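Local coordinates for nucleoprotein (Sendai virus, PDB 6M7D) that forms the helical nucleocapsid by coating the viral genomic RNA, one copy per six ribonucleotides, shielding it from nucleases while it serves as template for transcription and replication, at residues A[326-337]-A[349-357]. Numbering follows the deposited sequence.
Sequences PGNYPALWSYAM and QYVTGRTYL. With nucleotides of chain B.
Trp333 meets Arg354 face-on at one atom: CZ2 of the indole lies over the centre of the guanidinium, 3.5 Å from Arg354 CZ, the two planes tilted 39° apart. On the opposite face of the guanidinium sits the base of U3 of chain B, whose C5 is 3.4 Å from Arg354 NH2. The flat group is thus layered between protein and RNA, and bonds in its own plane fix its rotation. Arg354 NE and NH2 both grip the carbonyl oxygen of Val351, with Arg354 NH2 2.6 Å from Val351 O, while NH1 donates a nearly straight bond (168°) to Tyr356 OH. An arm extended from CG to NE carries the group this far.

Tyr356 in turn is held between two partners. Gly327 CA stands 3.8 Å from the ring centroid, almost on the normal, and Arg354 CB covers the other face. With CG set between the backbone N and the carbonyl carbon (chi1 47°), the ring comes back over Gly327, and its CE2 reaches one face of the Trp333 indole. Leu357 CD1 touches Trp333 CZ3 at 3.5 Å.

Beyond the indole, Met337 SD lies oblique to the Tyr350 ring, 3.8 Å from CD2, in a Met-aromatic contact. Tyr350 OH lies 2.8 Å from U3 of chain B OP2, and both Tyr350 OH and Trp333 NE1 are hydrogen-bonded to Ser268 OG. Tyr350, Arg354 and Tyr356 all bind RNA, so the arrangement exemplifies a nucleoprotein RNA-binding site: a loop between helices 330-343 and 359-370, backed by the first of them, presents two tyrosines and an arginine to the nucleotide chain.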
# COMPACT_ATOMS: atom_id res chain seq x y z
N PRO A 326 17.50 4.21 2.01
CA PRO A 326 18.49 4.99 1.27
C PRO A 326 19.79 5.20 2.01
O PRO A 326 20.79 5.53 1.38
CB PRO A 326 17.78 6.33 1.05
CG PRO A 326 16.40 6.11 1.40
CD PRO A 326 16.30 4.98 2.32
N GLY A 327 19.80 5.06 3.34
CA GLY A 327 21.00 5.22 4.12
C GLY A 327 22.06 4.18 3.85
O GLY A 327 23.17 4.30 4.38
N ASN A 328 21.75 3.17 3.05
CA ASN A 328 22.74 2.20 2.60
C ASN A 328 23.37 2.58 1.27
O ASN A 328 24.42 2.02 0.92
CB ASN A 328 22.10 0.81 2.46
CG ASN A 328 21.05 0.55 3.52
OD1 ASN A 328 21.36 0.15 4.63
ND2 ASN A 328 19.81 0.78 3.16
N TYR A 329 22.77 3.51 0.54
CA TYR A 329 23.35 4.03 -0.71
C TYR A 329 23.13 5.53 -0.74
O TYR A 329 22.49 6.06 -1.65
CB TYR A 329 22.74 3.34 -1.93
CG TYR A 329 21.23 3.19 -1.87
CD1 TYR A 329 20.64 2.18 -1.13
CD2 TYR A 329 20.40 4.06 -2.55
CE1 TYR A 329 19.29 2.05 -1.06
CE2 TYR A 329 19.05 3.94 -2.49
CZ TYR A 329 18.50 2.93 -1.75
OH TYR A 329 17.15 2.80 -1.68
N PRO A 330 23.69 6.26 0.23
CA PRO A 330 23.27 7.66 0.42
C PRO A 330 23.76 8.61 -0.66
O PRO A 330 23.08 9.59 -0.94
CB PRO A 330 23.86 8.02 1.79
CG PRO A 330 24.43 6.78 2.33
CD PRO A 330 24.73 5.89 1.20
N ALA A 331 24.92 8.37 -1.26
CA ALA A 331 25.40 9.27 -2.29
C ALA A 331 24.61 9.10 -3.58
O ALA A 331 24.20 10.08 -4.20
CB ALA A 331 26.89 9.05 -2.54
N LEU A 332 24.38 7.86 -3.98
CA LEU A 332 23.54 7.60 -5.14
C LEU A 332 22.11 8.05 -4.90
O LEU A 332 21.46 8.58 -5.80
CB LEU A 332 23.59 6.13 -5.51
CG LEU A 332 22.91 5.72 -6.81
CD1 LEU A 332 23.50 6.46 -7.99
CD2 LEU A 332 23.03 4.24 -6.99
N TRP A 333 21.63 7.88 -3.67
CA TRP A 333 20.29 8.34 -3.34
C TRP A 333 20.19 9.86 -3.39
O TRP A 333 19.20 10.40 -3.88
CB TRP A 333 19.86 7.83 -1.97
CG TRP A 333 18.56 8.40 -1.52
CD1 TRP A 333 17.33 8.02 -1.92
CD2 TRP A 333 18.37 9.48 -0.61
NE1 TRP A 333 16.38 8.78 -1.30
CE2 TRP A 333 17.00 9.69 -0.49
CE3 TRP A 333 19.24 10.30 0.12
CZ2 TRP A 333 16.46 10.66 0.33
CZ3 TRP A 333 18.70 11.26 0.93
CH2 TRP A 333 17.33 11.44 1.03
N SER A 334 21.19 10.57 -2.87
CA SER A 334 21.16 12.03 -2.88
C SER A 334 21.27 12.56 -4.30
O SER A 334 20.59 13.52 -4.67
CB SER A 334 22.29 12.57 -2.02
OG SER A 334 22.40 11.85 -0.82
N TYR A 335 22.12 11.94 -5.10
CA TYR A 335 22.20 12.29 -6.51
C TYR A 335 20.86 12.11 -7.19
O TYR A 335 20.36 13.02 -7.85
CB TYR A 335 23.28 11.44 -7.18
CG TYR A 335 23.25 11.52 -8.66
CD1 TYR A 335 23.73 12.64 -9.32
CD2 TYR A 335 22.74 10.48 -9.42
CE1 TYR A 335 23.69 12.71 -10.67
CE2 TYR A 335 22.70 10.55 -10.77
CZ TYR A 335 23.18 11.66 -11.40
OH TYR A 335 23.14 11.72 -12.77
N ALA A 336 20.26 10.93 -7.02
CA ALA A 336 18.97 10.65 -7.62
C ALA A 336 17.88 11.56 -7.10
O ALA A 336 16.95 11.89 -7.82
CB ALA A 336 18.60 9.19 -7.37
N MET A 337 17.99 12.00 -5.85
CA MET A 337 16.99 12.91 -5.29
C MET A 337 17.11 14.29 -5.89
O MET A 337 16.10 14.95 -6.13
CB MET A 337 17.13 12.98 -3.77
CG MET A 337 16.45 11.87 -3.02
SD MET A 337 14.84 11.40 -3.67
CE MET A 337 15.22 9.83 -4.44
N GLN A 349 7.95 17.21 -3.06
CA GLN A 349 7.26 17.06 -1.79
C GLN A 349 7.65 15.79 -1.07
O GLN A 349 7.20 15.56 0.05
CB GLN A 349 5.75 17.09 -2.01
CG GLN A 349 5.15 18.48 -1.99
CD GLN A 349 5.53 19.28 -3.21
OE1 GLN A 349 5.50 18.78 -4.33
NE2 GLN A 349 5.90 20.54 -3.00
N TYR A 350 8.48 14.97 -1.69
CA TYR A 350 9.07 13.82 -1.02
C TYR A 350 10.13 14.29 -0.04
O TYR A 350 10.93 15.17 -0.34
CB TYR A 350 9.69 12.90 -2.06
CG TYR A 350 10.26 11.63 -1.53
CD1 TYR A 350 9.45 10.66 -0.97
CD2 TYR A 350 11.62 11.38 -1.60
CE1 TYR A 350 9.97 9.50 -0.49
CE2 TYR A 350 12.15 10.21 -1.13
CZ TYR A 350 11.31 9.28 -0.58
OH TYR A 350 11.84 8.11 -0.10
N VAL A 351 10.13 13.69 1.15
CA VAL A 351 11.05 14.10 2.20
C VAL A 351 12.44 13.61 1.81
O VAL A 351 12.76 12.43 1.90
CB VAL A 351 10.63 13.57 3.57
CG1 VAL A 351 11.72 13.82 4.58
CG2 VAL A 351 9.35 14.23 4.01
N THR A 352 13.27 14.54 1.35
CA THR A 352 14.67 14.28 1.06
C THR A 352 15.60 14.92 2.08
O THR A 352 16.81 14.73 1.99
CB THR A 352 15.03 14.78 -0.35
OG1 THR A 352 14.88 16.19 -0.41
CG2 THR A 352 14.13 14.15 -1.37
N GLY A 353 15.06 15.64 3.05
CA GLY A 353 15.90 16.25 4.06
C GLY A 353 16.18 15.25 5.15
O GLY A 353 15.39 15.08 6.08
N ARG A 354 17.33 14.59 5.05
CA ARG A 354 17.69 13.48 5.91
C ARG A 354 19.14 13.65 6.32
O ARG A 354 19.91 14.35 5.67
CB ARG A 354 17.47 12.14 5.21
CG ARG A 354 16.05 11.96 4.74
CD ARG A 354 15.83 10.66 4.06
NE ARG A 354 14.59 10.70 3.30
CZ ARG A 354 14.04 9.65 2.71
NH1 ARG A 354 14.61 8.47 2.79
NH2 ARG A 354 12.92 9.80 2.04
N THR A 355 19.50 13.00 7.43
CA THR A 355 20.85 13.16 7.96
C THR A 355 21.89 12.69 6.96
O THR A 355 23.00 13.23 6.92
CB THR A 355 20.99 12.41 9.28
OG1 THR A 355 20.84 11.00 9.04
CG2 THR A 355 19.94 12.86 10.26
N TYR A 356 21.55 11.71 6.14
CA TYR A 356 22.50 11.12 5.21
C TYR A 356 22.42 11.72 3.82
O TYR A 356 23.10 11.22 2.92
CB TYR A 356 22.30 9.61 5.13
CG TYR A 356 20.88 9.15 4.97
CD1 TYR A 356 20.12 8.82 6.07
CD2 TYR A 356 20.30 9.03 3.72
CE1 TYR A 356 18.83 8.39 5.93
CE2 TYR A 356 19.01 8.60 3.57
CZ TYR A 356 18.28 8.28 4.69
OH TYR A 356 16.99 7.84 4.56
N LEU A 357 21.63 12.76 3.63
CA LEU A 357 21.60 13.42 2.33
C LEU A 357 22.95 14.06 2.06
O LEU A 357 23.31 15.05 2.69
CB LEU A 357 20.49 14.46 2.27
CG LEU A 357 20.48 15.22 0.94
CD1 LEU A 357 19.74 14.44 -0.13
CD2 LEU A 357 19.88 16.57 1.11
P U B 3 9.30 6.29 1.74
OP1 U B 3 8.98 5.62 0.48
OP2 U B 3 10.67 6.74 2.00
O5' U B 3 8.31 7.51 1.88
C5' U B 3 6.95 7.31 2.19
C4' U B 3 6.32 8.55 2.75
O4' U B 3 6.97 8.92 3.99
C3' U B 3 6.42 9.77 1.85
O3' U B 3 5.23 10.54 1.97
C2' U B 3 7.59 10.55 2.44
O2' U B 3 7.57 11.93 2.17
C1' U B 3 7.44 10.25 3.92
N1 U B 3 8.70 10.35 4.67
C2 U B 3 8.75 11.16 5.78
O2 U B 3 7.79 11.76 6.20
N3 U B 3 9.96 11.22 6.39
C4 U B 3 11.12 10.59 6.01
O4 U B 3 12.15 10.74 6.67
C5 U B 3 10.99 9.78 4.85
C6 U B 3 9.82 9.70 4.23
P U B 4 4.06 10.37 0.90
OP1 U B 4 2.89 11.11 1.40
OP2 U B 4 3.96 8.94 0.54
O5' U B 4 4.60 11.11 -0.39
C5' U B 4 4.69 12.52 -0.43
C4' U B 4 4.97 13.01 -1.83
O4' U B 4 6.21 12.45 -2.32
C3' U B 4 3.98 12.61 -2.90
O3' U B 4 2.76 13.33 -2.85
C2' U B 4 4.78 12.88 -4.16
O2' U B 4 4.86 14.27 -4.37
C1' U B 4 6.16 12.40 -3.73
N1 U B 4 6.47 11.02 -4.19
C2 U B 4 6.74 10.81 -5.53
O2 U B 4 6.71 11.66 -6.39
N3 U B 4 7.04 9.53 -5.89
C4 U B 4 7.11 8.46 -5.05
O4 U B 4 7.40 7.38 -5.52
C5 U B 4 6.83 8.75 -3.68
C6 U B 4 6.53 9.99 -3.31
P U B 2 13.55 4.29 4.86
OP1 U B 2 13.71 3.69 3.53
OP2 U B 2 14.30 5.49 5.25
O5' U B 2 12.02 4.64 5.02
C5' U B 2 11.00 3.72 4.70
C4' U B 2 9.65 4.31 4.99
O4' U B 2 9.58 4.68 6.38
C3' U B 2 9.35 5.59 4.25
O3' U B 2 8.87 5.34 2.95
C2' U B 2 8.33 6.27 5.15
O2' U B 2 7.04 5.74 4.93
C1' U B 2 8.78 5.82 6.53
N1 U B 2 9.53 6.83 7.30
C2 U B 2 8.83 7.80 7.98
O2 U B 2 7.62 7.91 7.91
N3 U B 2 9.58 8.66 8.72
C4 U B 2 10.94 8.62 8.86
O4 U B 2 11.50 9.46 9.57
C5 U B 2 11.59 7.58 8.15
C6 U B 2 10.88 6.73 7.42